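Local coordinates for odorant Binding Protein from Varroa destructor, form P2<1> (Varroa destructor, PDB 7NZA) that probably binds and carries small odorant molecules in a wide open internal cavity, within a non-classical, mostly helical odorant-binding fold, at residues I16-G19 with L24-S27; A35-K40 with K71-F76; P46-E51 with D59-S64; R86-I91 with L106-C111. All coordinates share one frame; numbering follows the deposited sequence.

Contact 1 (I16-G19 with L24-S27)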
# COMPACT_ATOMS: atom_id res chain seq x y z
N ILE A 16 8.80 -0.32 4.49
CA ILE A 16 8.95 0.30 5.81
C ILE A 16 10.15 -0.31 6.50
O ILE A 16 10.25 -1.55 6.51
CB ILE A 16 7.70 0.10 6.65
CG1 ILE A 16 6.55 0.77 5.94
CG2 ILE A 16 7.94 0.66 8.03
CD1 ILE A 16 5.23 0.63 6.71
N GLU A 17 10.96 0.53 7.09
CA GLU A 17 11.93 0.14 8.11
C GLU A 17 11.38 0.48 9.48
O GLU A 17 11.00 1.62 9.72
CB GLU A 17 13.27 0.79 7.87
CG GLU A 17 13.93 0.29 6.62
CD GLU A 17 15.38 0.68 6.57
OE1 GLU A 17 15.71 1.47 5.80
OE2 GLU A 17 16.22 0.03 7.22
N TRP A 18 11.31 -0.49 10.35
CA TRP A 18 10.59 -0.41 11.62
C TRP A 18 11.44 0.14 12.75
O TRP A 18 10.89 0.30 13.83
CB TRP A 18 10.01 -1.79 11.92
CG TRP A 18 8.90 -2.12 10.95
CD1 TRP A 18 9.02 -2.83 9.80
CD2 TRP A 18 7.54 -1.64 11.02
NE1 TRP A 18 7.81 -2.82 9.15
CE2 TRP A 18 6.90 -2.10 9.85
CE3 TRP A 18 6.82 -0.88 11.94
CZ2 TRP A 18 5.54 -1.83 9.62
CZ3 TRP A 18 5.51 -0.63 11.69
CH2 TRP A 18 4.88 -1.10 10.54
N GLY A 19 12.73 0.38 12.52
CA GLY A 19 13.54 1.01 13.57
C GLY A 19 13.59 0.17 14.84
O GLY A 19 13.84 -1.03 14.84
N LEU A 24 5.57 -3.54 15.77
CA LEU A 24 4.37 -2.88 15.19
C LEU A 24 4.06 -3.35 13.77
O LEU A 24 3.06 -2.93 13.21
CB LEU A 24 4.57 -1.37 15.23
CG LEU A 24 4.71 -0.77 16.63
CD1 LEU A 24 4.81 0.76 16.58
CD2 LEU A 24 3.58 -1.19 17.54
N LYS A 25 4.97 -4.11 13.18
CA LYS A 25 4.72 -4.58 11.79
C LYS A 25 3.48 -5.47 11.82
O LYS A 25 3.45 -6.42 12.60
CB LYS A 25 5.96 -5.32 11.33
CG LYS A 25 5.86 -5.91 9.92
CD LYS A 25 7.09 -6.79 9.79
CE LYS A 25 7.51 -7.23 8.43
NZ LYS A 25 8.91 -7.75 8.48
N PRO A 26 2.50 -5.21 10.95
CA PRO A 26 1.33 -6.09 10.91
C PRO A 26 1.74 -7.52 10.48
O PRO A 26 2.56 -7.71 9.61
CB PRO A 26 0.40 -5.44 9.87
CG PRO A 26 0.87 -4.00 9.73
CD PRO A 26 2.35 -4.07 10.03
N SER A 27 1.12 -8.47 11.12
CA SER A 27 1.28 -9.86 10.65
C SER A 27 0.55 -10.07 9.31
O SER A 27 -0.39 -9.32 8.98
CB SER A 27 0.78 -10.83 11.70
OG SER A 27 -0.63 -10.69 11.83
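Lys-25 NZ makes a salt bridge to Asp-39 of the second subunit, and on its way there the base of the lysine chain passes over the indole of Trp-18. No hydrogen bond joins 16-19 to 24-27: the contact is one flat ring laid against the Leu-24 to Pro-26 stretch of loop. Lys-25 CA stands 3.7 Å from the centroid of the six-membered ring of Trp-18, only 15° off the ring normal, which makes a CH-pi contact over the face. Lys-25 CB follows nearer the rim, 3.7 Å from Trp-18 CE2. Lys-25 chi1 (178°) turns CG away from the backbone N and sets it beside the pyrrole part, where Lys-25 CG lies 3.7 Å from Trp-18 NE1, and the extended chain then runs off toward the other subunit. The two side chains cross at about a right angle. At the far end of the indole, Leu-24 CB reaches Trp-18 CZ3 at 3.7 Å, while Pro-26 CD comes obliquely to Trp-18 CZ2 at 3.9 Å. The opposite face is taken by Ile-16 CG2, 3.5 Å above the indole plane, and Ile-143 also touches the tryptophan, so the ring is sandwiched. A 2-(cyclohexylamino)ethanesulfonic acid molecule, probably from the crystallisation liquor, lies about 4 Å from the Trp-18 side chain and may mark a pocket. Packed against the Trp-18 ring, this loop links the short antiparallel pair 16-17/144-145 to helix 28-44, whose N-cap is Ser-27, its OG bonded to Glu-30 N.

Contact 2 (A35-K40 with K71-F76)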
# COMPACT_ATOMS: atom_id res chain seq x y z
N ALA A 35 -7.79 -6.31 4.85
CA ALA A 35 -8.19 -6.34 3.44
C ALA A 35 -9.64 -6.82 3.37
O ALA A 35 -10.40 -6.30 2.51
CB ALA A 35 -7.24 -7.26 2.70
N ALA A 36 -10.01 -7.81 4.18
CA ALA A 36 -11.37 -8.33 4.09
C ALA A 36 -12.36 -7.24 4.47
O ALA A 36 -13.41 -7.06 3.85
CB ALA A 36 -11.56 -9.55 4.92
N VAL A 37 -12.06 -6.51 5.54
CA VAL A 37 -12.90 -5.39 6.03
C VAL A 37 -13.05 -4.31 4.94
O VAL A 37 -14.14 -3.84 4.65
CB VAL A 37 -12.26 -4.83 7.33
CG1 VAL A 37 -12.93 -3.52 7.69
CG2 VAL A 37 -12.36 -5.80 8.50
N VAL A 38 -11.90 -3.90 4.42
CA VAL A 38 -11.89 -2.86 3.36
C VAL A 38 -12.69 -3.32 2.13
O VAL A 38 -13.47 -2.55 1.60
CB VAL A 38 -10.45 -2.51 3.01
CG1 VAL A 38 -10.39 -1.74 1.68
CG2 VAL A 38 -9.84 -1.70 4.13
N ASP A 39 -12.51 -4.56 1.71
CA ASP A 39 -13.16 -5.06 0.50
C ASP A 39 -14.66 -5.09 0.78
O ASP A 39 -15.46 -4.76 -0.14
CB ASP A 39 -12.58 -6.39 0.05
CG ASP A 39 -11.21 -6.31 -0.55
OD1 ASP A 39 -10.87 -5.19 -0.96
OD2 ASP A 39 -10.55 -7.33 -0.64
N LYS A 40 -15.09 -5.45 1.98
CA LYS A 40 -16.50 -5.44 2.27
C LYS A 40 -17.03 -4.01 2.26
O LYS A 40 -18.12 -3.75 1.70
CB LYS A 40 -16.82 -6.14 3.57
CG LYS A 40 -18.32 -6.23 3.86
N LYS A 71 -15.69 1.25 12.14
CA LYS A 71 -17.01 0.90 12.70
C LYS A 71 -17.16 -0.62 12.64
O LYS A 71 -17.63 -1.21 13.67
CB LYS A 71 -18.15 1.64 12.00
CG LYS A 71 -19.60 1.40 12.52
CD LYS A 71 -20.04 2.30 13.67
CE LYS A 71 -21.25 1.91 14.51
NZ LYS A 71 -22.56 2.02 13.81
N ALA A 72 -16.83 -1.26 11.54
CA ALA A 72 -17.06 -2.69 11.35
C ALA A 72 -16.24 -3.44 12.36
O ALA A 72 -16.68 -4.51 12.78
CB ALA A 72 -16.71 -3.08 9.95
N GLU A 73 -15.08 -2.94 12.70
CA GLU A 73 -14.23 -3.66 13.65
C GLU A 73 -14.44 -3.17 15.09
O GLU A 73 -13.61 -3.58 15.97
CB GLU A 73 -12.77 -3.48 13.24
CG GLU A 73 -12.41 -4.17 11.92
CD GLU A 73 -12.03 -5.63 12.06
OE1 GLU A 73 -10.98 -6.09 11.48
OE2 GLU A 73 -12.76 -6.31 12.79
N GLY A 74 -15.48 -2.44 15.39
CA GLY A 74 -15.83 -2.23 16.81
C GLY A 74 -15.18 -1.03 17.46
O GLY A 74 -15.08 -1.03 18.70
N TRP A 75 -14.65 -0.09 16.70
CA TRP A 75 -13.85 1.03 17.28
C TRP A 75 -14.68 2.20 17.78
O TRP A 75 -14.04 3.11 18.34
CB TRP A 75 -12.74 1.46 16.33
CG TRP A 75 -11.67 0.45 16.22
CD1 TRP A 75 -11.53 -0.58 15.33
CD2 TRP A 75 -10.56 0.37 17.11
NE1 TRP A 75 -10.37 -1.26 15.59
CE2 TRP A 75 -9.76 -0.69 16.68
CE3 TRP A 75 -10.18 1.11 18.24
CZ2 TRP A 75 -8.64 -1.09 17.35
CZ3 TRP A 75 -9.02 0.74 18.87
CH2 TRP A 75 -8.26 -0.34 18.43
N PHE A 76 -15.97 2.21 17.72
CA PHE A 76 -16.82 3.30 18.23
C PHE A 76 -17.76 2.73 19.26
O PHE A 76 -18.37 1.68 19.06
CB PHE A 76 -17.57 4.00 17.12
CG PHE A 76 -16.67 4.68 16.14
CD1 PHE A 76 -16.14 5.92 16.37
CD2 PHE A 76 -16.37 4.05 14.94
CE1 PHE A 76 -15.34 6.51 15.41
CE2 PHE A 76 -15.55 4.64 14.01
CZ PHE A 76 -15.11 5.91 14.20
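Val-37 of helix 28-44 meets Glu-73 and Ala-72 at the end of helix 55-72, and the two meetings differ in closeness. The close one is with the glutamate: Val-37 CG2 lies 3.3 Å from Glu-73 OE1, with Glu-73 CG 3.8 Å from the same methyl, so the acid crosses the valine obliquely. A bend at chi2 (-85°) folds the Glu-73 chain back toward the first helix instead of letting it run straight outward. This is a methyl beside a carboxylate, with no hydrogen bond across. The looser meeting is on the solvent side, at the exposed Ala-72, where Val-37 CG1 and Ala-72 CB are 4.4 Å apart. Val-37 has a second deposited conformer, so these distances describe one of two states. The helix ends at Ala-72 in a Schellman motif, Gly-74 at C-prime, with Trp-75 N bonded to Leu-70 O and Gly-74 N to Lys-71 O (3.0 Å). Val-37 also touches Ala-69, and the Cys-41 to Cys-68 disulfide ties the same two helices covalently. Past the turn, Glu-73 O accepts from Arg-86 NH1 and Trp-75 packs on Ala-87, joining this corner to helix 84-93.

Contact 3 (P46-E51 with D59-S64)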
# COMPACT_ATOMS: atom_id res chain seq x y z
N PRO A 46 -18.58 2.08 -3.36
CA PRO A 46 -17.75 1.98 -4.57
C PRO A 46 -16.86 3.21 -4.76
O PRO A 46 -17.16 4.31 -4.46
CB PRO A 46 -18.73 1.77 -5.73
CG PRO A 46 -20.03 1.29 -5.06
CD PRO A 46 -20.02 1.84 -3.67
N LEU A 47 -15.69 2.97 -5.32
CA LEU A 47 -14.75 4.06 -5.61
C LEU A 47 -15.31 5.03 -6.64
O LEU A 47 -15.94 4.62 -7.63
CB LEU A 47 -13.48 3.46 -6.21
CG LEU A 47 -12.50 3.01 -5.16
CD1 LEU A 47 -11.55 1.99 -5.81
CD2 LEU A 47 -11.69 4.11 -4.52
N PRO A 48 -15.07 6.34 -6.46
CA PRO A 48 -15.48 7.30 -7.46
C PRO A 48 -14.76 7.06 -8.79
O PRO A 48 -13.66 6.53 -8.82
CB PRO A 48 -15.04 8.63 -6.83
CG PRO A 48 -14.97 8.38 -5.35
CD PRO A 48 -14.49 6.96 -5.24
N ASP A 49 -15.44 7.44 -9.85
CA ASP A 49 -14.91 7.32 -11.25
C ASP A 49 -13.76 8.30 -11.37
O ASP A 49 -14.05 9.47 -11.36
CB ASP A 49 -16.00 7.64 -12.26
CG ASP A 49 -15.59 7.58 -13.73
OD1 ASP A 49 -14.39 7.41 -13.98
OD2 ASP A 49 -16.49 7.70 -14.56
N PRO A 50 -12.47 7.92 -11.53
CA PRO A 50 -11.45 8.97 -11.68
C PRO A 50 -11.57 9.84 -12.94
O PRO A 50 -11.12 10.93 -12.86
CB PRO A 50 -10.13 8.19 -11.68
CG PRO A 50 -10.53 6.82 -12.15
CD PRO A 50 -11.91 6.57 -11.54
N GLU A 51 -12.26 9.40 -13.99
CA GLU A 51 -12.47 10.28 -15.19
C GLU A 51 -13.42 11.42 -14.83
O GLU A 51 -13.50 12.38 -15.60
CB GLU A 51 -13.07 9.49 -16.37
N ASP A 59 -11.68 12.48 -1.63
CA ASP A 59 -11.31 12.62 -0.22
C ASP A 59 -12.43 12.18 0.73
O ASP A 59 -12.17 11.44 1.70
CB ASP A 59 -10.94 14.05 0.05
CG ASP A 59 -9.65 14.50 -0.59
OD1 ASP A 59 -8.85 13.65 -0.98
OD2 ASP A 59 -9.49 15.75 -0.65
N LYS A 60 -13.64 12.61 0.44
CA LYS A 60 -14.77 12.22 1.34
C LYS A 60 -15.05 10.75 1.20
O LYS A 60 -15.40 10.08 2.22
CB LYS A 60 -16.02 13.02 1.01
CG LYS A 60 -15.93 14.52 1.29
CD LYS A 60 -15.55 14.84 2.71
N HIS A 61 -14.93 10.19 -0.00
CA HIS A 61 -15.07 8.73 -0.15
C HIS A 61 -13.99 8.01 0.64
O HIS A 61 -14.31 7.03 1.36
CB HIS A 61 -15.09 8.32 -1.61
CG HIS A 61 -15.04 6.84 -1.72
ND1 HIS A 61 -13.81 6.19 -1.84
CD2 HIS A 61 -16.01 5.92 -1.72
CE1 HIS A 61 -14.12 4.89 -1.85
NE2 HIS A 61 -15.44 4.69 -1.80
N ARG A 62 -12.77 8.40 0.56
CA ARG A 62 -11.70 7.80 1.36
C ARG A 62 -12.05 7.78 2.84
O ARG A 62 -11.86 6.75 3.53
CB ARG A 62 -10.38 8.47 1.00
CG ARG A 62 -9.22 7.88 1.77
CD ARG A 62 -7.91 8.52 1.41
NE ARG A 62 -7.89 9.93 1.73
CZ ARG A 62 -7.96 10.99 0.93
NH1 ARG A 62 -8.03 10.95 -0.41
NH2 ARG A 62 -7.98 12.17 1.56
N GLU A 63 -12.51 8.94 3.33
CA GLU A 63 -12.96 9.13 4.74
C GLU A 63 -13.99 8.07 5.06
O GLU A 63 -13.91 7.46 6.15
CB GLU A 63 -13.59 10.52 4.93
CG GLU A 63 -14.20 10.84 6.29
CD GLU A 63 -14.56 12.34 6.39
OE1 GLU A 63 -13.73 13.11 6.97
OE2 GLU A 63 -15.61 12.79 5.78
N SER A 64 -14.96 7.90 4.20
CA SER A 64 -16.06 6.96 4.44
C SER A 64 -15.55 5.52 4.56
O SER A 64 -16.06 4.76 5.38
CB SER A 64 -17.17 7.08 3.42
OG SER A 64 -16.87 6.53 2.12
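Pro-46 brings its carbonyl O to within 3.2 Å of His-61 NE2, but the angle is too poor for a hydrogen bond; the imidazole instead bonds through NE2 to Leu-45 O, one residue earlier. Leu-47 comes next, its CA above the His-61 face, 4.2 Å from the ring centroid, and its CD2 3.7 Å from His-61 CE1. The backbone of Leu-47 meanwhile faces the second subunit, its N bonded to Glu-17 and its O to Lys-144 there. Pro-48 makes the closer CH-pi contact: its CD lies over the face, 3.7 Å from the His-61 centroid and 20° off the normal, and its CG rests against His-61 CB. Asp-49 then turns the chain, its OD1 taking the backbone N of Glu-51 at 2.9 Å in an Asx turn. On the helix, CG of His-61 stands anti to the backbone N (chi1 172°), which carries the ring out to the loop. The backbone O of His-61 is taken by Ser-64 OG at 2.7 Å. Beside it on the same helix, Arg-62 grips Asp-59 OD1 end-on with both NH1 and NH2 in a salt bridge, the NH1 bond being 2.9 Å. Exchanging His-61 for an alanine is likely to leave Leu-45 O without its donor and Pro-48 CD without the face it lies on. The bond to a carbonyl implies that NE2 carries a proton; the histidine holds the proline-rich loop to helix 55-72 in two ways, by that bond in one direction and by its face against aliphatic CH groups in another.

Contact 4 (R86-I91 with L106-C111)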
# COMPACT_ATOMS: atom_id res chain seq x y z
N ARG A 86 -9.30 1.37 24.09
CA ARG A 86 -8.96 0.15 23.31
C ARG A 86 -7.67 0.34 22.56
O ARG A 86 -6.85 -0.56 22.45
CB ARG A 86 -10.13 -0.22 22.39
CG ARG A 86 -9.90 -1.47 21.59
CD ARG A 86 -11.01 -1.78 20.62
NE ARG A 86 -10.63 -2.85 19.70
CZ ARG A 86 -11.32 -3.23 18.63
NH1 ARG A 86 -12.50 -2.72 18.45
NH2 ARG A 86 -10.76 -4.08 17.79
N ALA A 87 -7.47 1.51 21.95
CA ALA A 87 -6.24 1.80 21.21
C ALA A 87 -5.01 1.69 22.13
O ALA A 87 -3.97 1.15 21.77
CB ALA A 87 -6.32 3.14 20.54
N ARG A 88 -5.14 2.24 23.31
CA ARG A 88 -4.09 2.17 24.35
C ARG A 88 -3.78 0.70 24.69
O ARG A 88 -2.62 0.34 24.73
CB ARG A 88 -4.54 2.97 25.58
CG ARG A 88 -3.53 2.98 26.69
CD ARG A 88 -4.00 3.76 27.89
NE ARG A 88 -2.75 3.98 28.60
CZ ARG A 88 -2.21 3.13 29.43
NH1 ARG A 88 -2.85 2.00 29.68
NH2 ARG A 88 -1.07 3.42 30.05
N ASN A 89 -4.84 -0.06 24.94
CA ASN A 89 -4.61 -1.47 25.31
C ASN A 89 -3.98 -2.24 24.16
O ASN A 89 -3.08 -3.10 24.38
CB ASN A 89 -5.90 -2.12 25.71
CG ASN A 89 -6.46 -1.60 27.01
OD1 ASN A 89 -5.71 -1.08 27.84
ND2 ASN A 89 -7.74 -1.81 27.20
N GLU A 90 -4.32 -1.90 22.93
CA GLU A 90 -3.73 -2.59 21.75
C GLU A 90 -2.26 -2.26 21.66
O GLU A 90 -1.42 -3.17 21.36
CB GLU A 90 -4.49 -2.26 20.47
CG GLU A 90 -3.98 -2.94 19.23
CD GLU A 90 -4.43 -2.41 17.89
OE1 GLU A 90 -4.84 -1.25 17.79
OE2 GLU A 90 -4.21 -3.13 16.90
N ILE A 91 -1.84 -1.03 21.96
CA ILE A 91 -0.40 -0.68 21.98
C ILE A 91 0.28 -1.54 23.04
O ILE A 91 1.42 -2.03 22.78
CB ILE A 91 -0.20 0.82 22.26
CG1 ILE A 91 -0.68 1.68 21.09
CG2 ILE A 91 1.25 1.08 22.58
CD1 ILE A 91 -0.91 3.14 21.46
N LEU A 106 2.62 7.86 26.43
CA LEU A 106 2.51 9.29 26.77
C LEU A 106 2.00 10.07 25.58
O LEU A 106 1.11 10.90 25.71
CB LEU A 106 3.86 9.84 27.25
CG LEU A 106 3.82 11.27 27.76
CD1 LEU A 106 2.86 11.42 28.96
CD2 LEU A 106 5.21 11.70 28.15
N LYS A 107 2.49 9.74 24.37
CA LYS A 107 1.96 10.40 23.16
C LYS A 107 0.54 9.97 22.94
O LYS A 107 -0.25 10.76 22.39
CB LYS A 107 2.89 10.19 21.97
CG LYS A 107 4.20 10.96 22.05
CD LYS A 107 3.95 12.44 22.12
CE LYS A 107 5.25 13.21 21.94
NZ LYS A 107 4.94 14.65 21.88
N HIS A 108 0.13 8.74 23.27
CA HIS A 108 -1.30 8.40 23.17
C HIS A 108 -2.09 9.45 23.92
O HIS A 108 -3.14 9.90 23.44
CB HIS A 108 -1.54 6.98 23.75
CG HIS A 108 -2.94 6.66 23.92
ND1 HIS A 108 -3.73 6.26 22.89
CD2 HIS A 108 -3.71 6.76 25.03
CE1 HIS A 108 -4.95 6.09 23.33
NE2 HIS A 108 -4.97 6.39 24.66
N ASP A 109 -1.74 9.74 25.16
CA ASP A 109 -2.49 10.73 25.96
C ASP A 109 -2.43 12.09 25.25
O ASP A 109 -3.49 12.75 25.22
CB ASP A 109 -1.97 10.77 27.39
CG ASP A 109 -2.11 9.50 28.19
OD1 ASP A 109 -3.07 8.79 27.96
OD2 ASP A 109 -1.20 9.29 29.03
N ALA A 110 -1.24 12.47 24.83
CA ALA A 110 -1.14 13.81 24.20
C ALA A 110 -1.98 13.90 22.93
O ALA A 110 -2.65 14.90 22.68
CB ALA A 110 0.31 14.12 23.87
N CYS A 111 -2.01 12.84 22.16
CA CYS A 111 -2.74 12.80 20.88
C CYS A 111 -4.25 12.73 21.15
O CYS A 111 -5.02 13.42 20.46
CB CYS A 111 -2.32 11.61 20.05
SG CYS A 111 -0.66 11.82 19.33
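Arg-88 and His-108 bring their CA atoms to 6.9 Å where segments 86-91 and 106-111 pass nearly antiparallel, at 162° with the axes 10.7 Å apart. The imidazole of His-108 spans that gap. Arg-88 CB lies over one ring face, 3.9 Å from the His-108 centroid and 23° off the normal, a CH-pi contact displaced toward the rim, where the same CB is 3.6 Å from His-108 NE2. The rest of the arginine chain, extended from CG to NE, runs across the histidine at about a right angle. Its NE stays 5.1 Å from His-108 NE2, too far for a direct polar contact. Ala-87 CB and Ile-91 CD1 approach the ring obliquely and more loosely, at 4.3 Å from His-108 CE1 and 4.4 Å from His-108 ND1. ND1 is hydrogen-bonded to the hydroxyl of Tyr-129, which satisfies a polar atom in a buried place. Replacing His-108 by a leucine would probably leave the Tyr-129 hydroxyl without this partner and take away the flat face under Arg-88 CB. Arg-88 also belongs, with Leu-105, to the sodium site. Helix 122-141 packs against both segments: Tyr-129 touches Ala-87, Met-133 meets Ile-91 and Cys-111, and the Cys-111 to Cys-132 disulfide locks helix 98-118 to it, while Trp-75 lies against Ala-87 from the loop before helix 84-93.

How the contacts relate
Contact 4 is the buried one, contact 2 lies at the surface, and contacts 1 and 3 are partly buried. None of the four has a hydrogen bond between its own segments; in contacts 1, 3 and 4 an aromatic ring receives CH groups over its face, whereas contact 2 has only a valine beside an acid and an alanine. Contacts 2 and 3 share helix 55-72, contact 3 nested within the loop that contact 2 closes. Contacts 2 and 4 touch directly through Arg-86 and through Trp-75 against Ala-87, while contacts 3 and 4 lie on opposite sides of the chain's centre. All four reach the second subunit with polar groups, contacts 1 and 2 by the two partners of a Lys-25 to Asp-39 salt bridge.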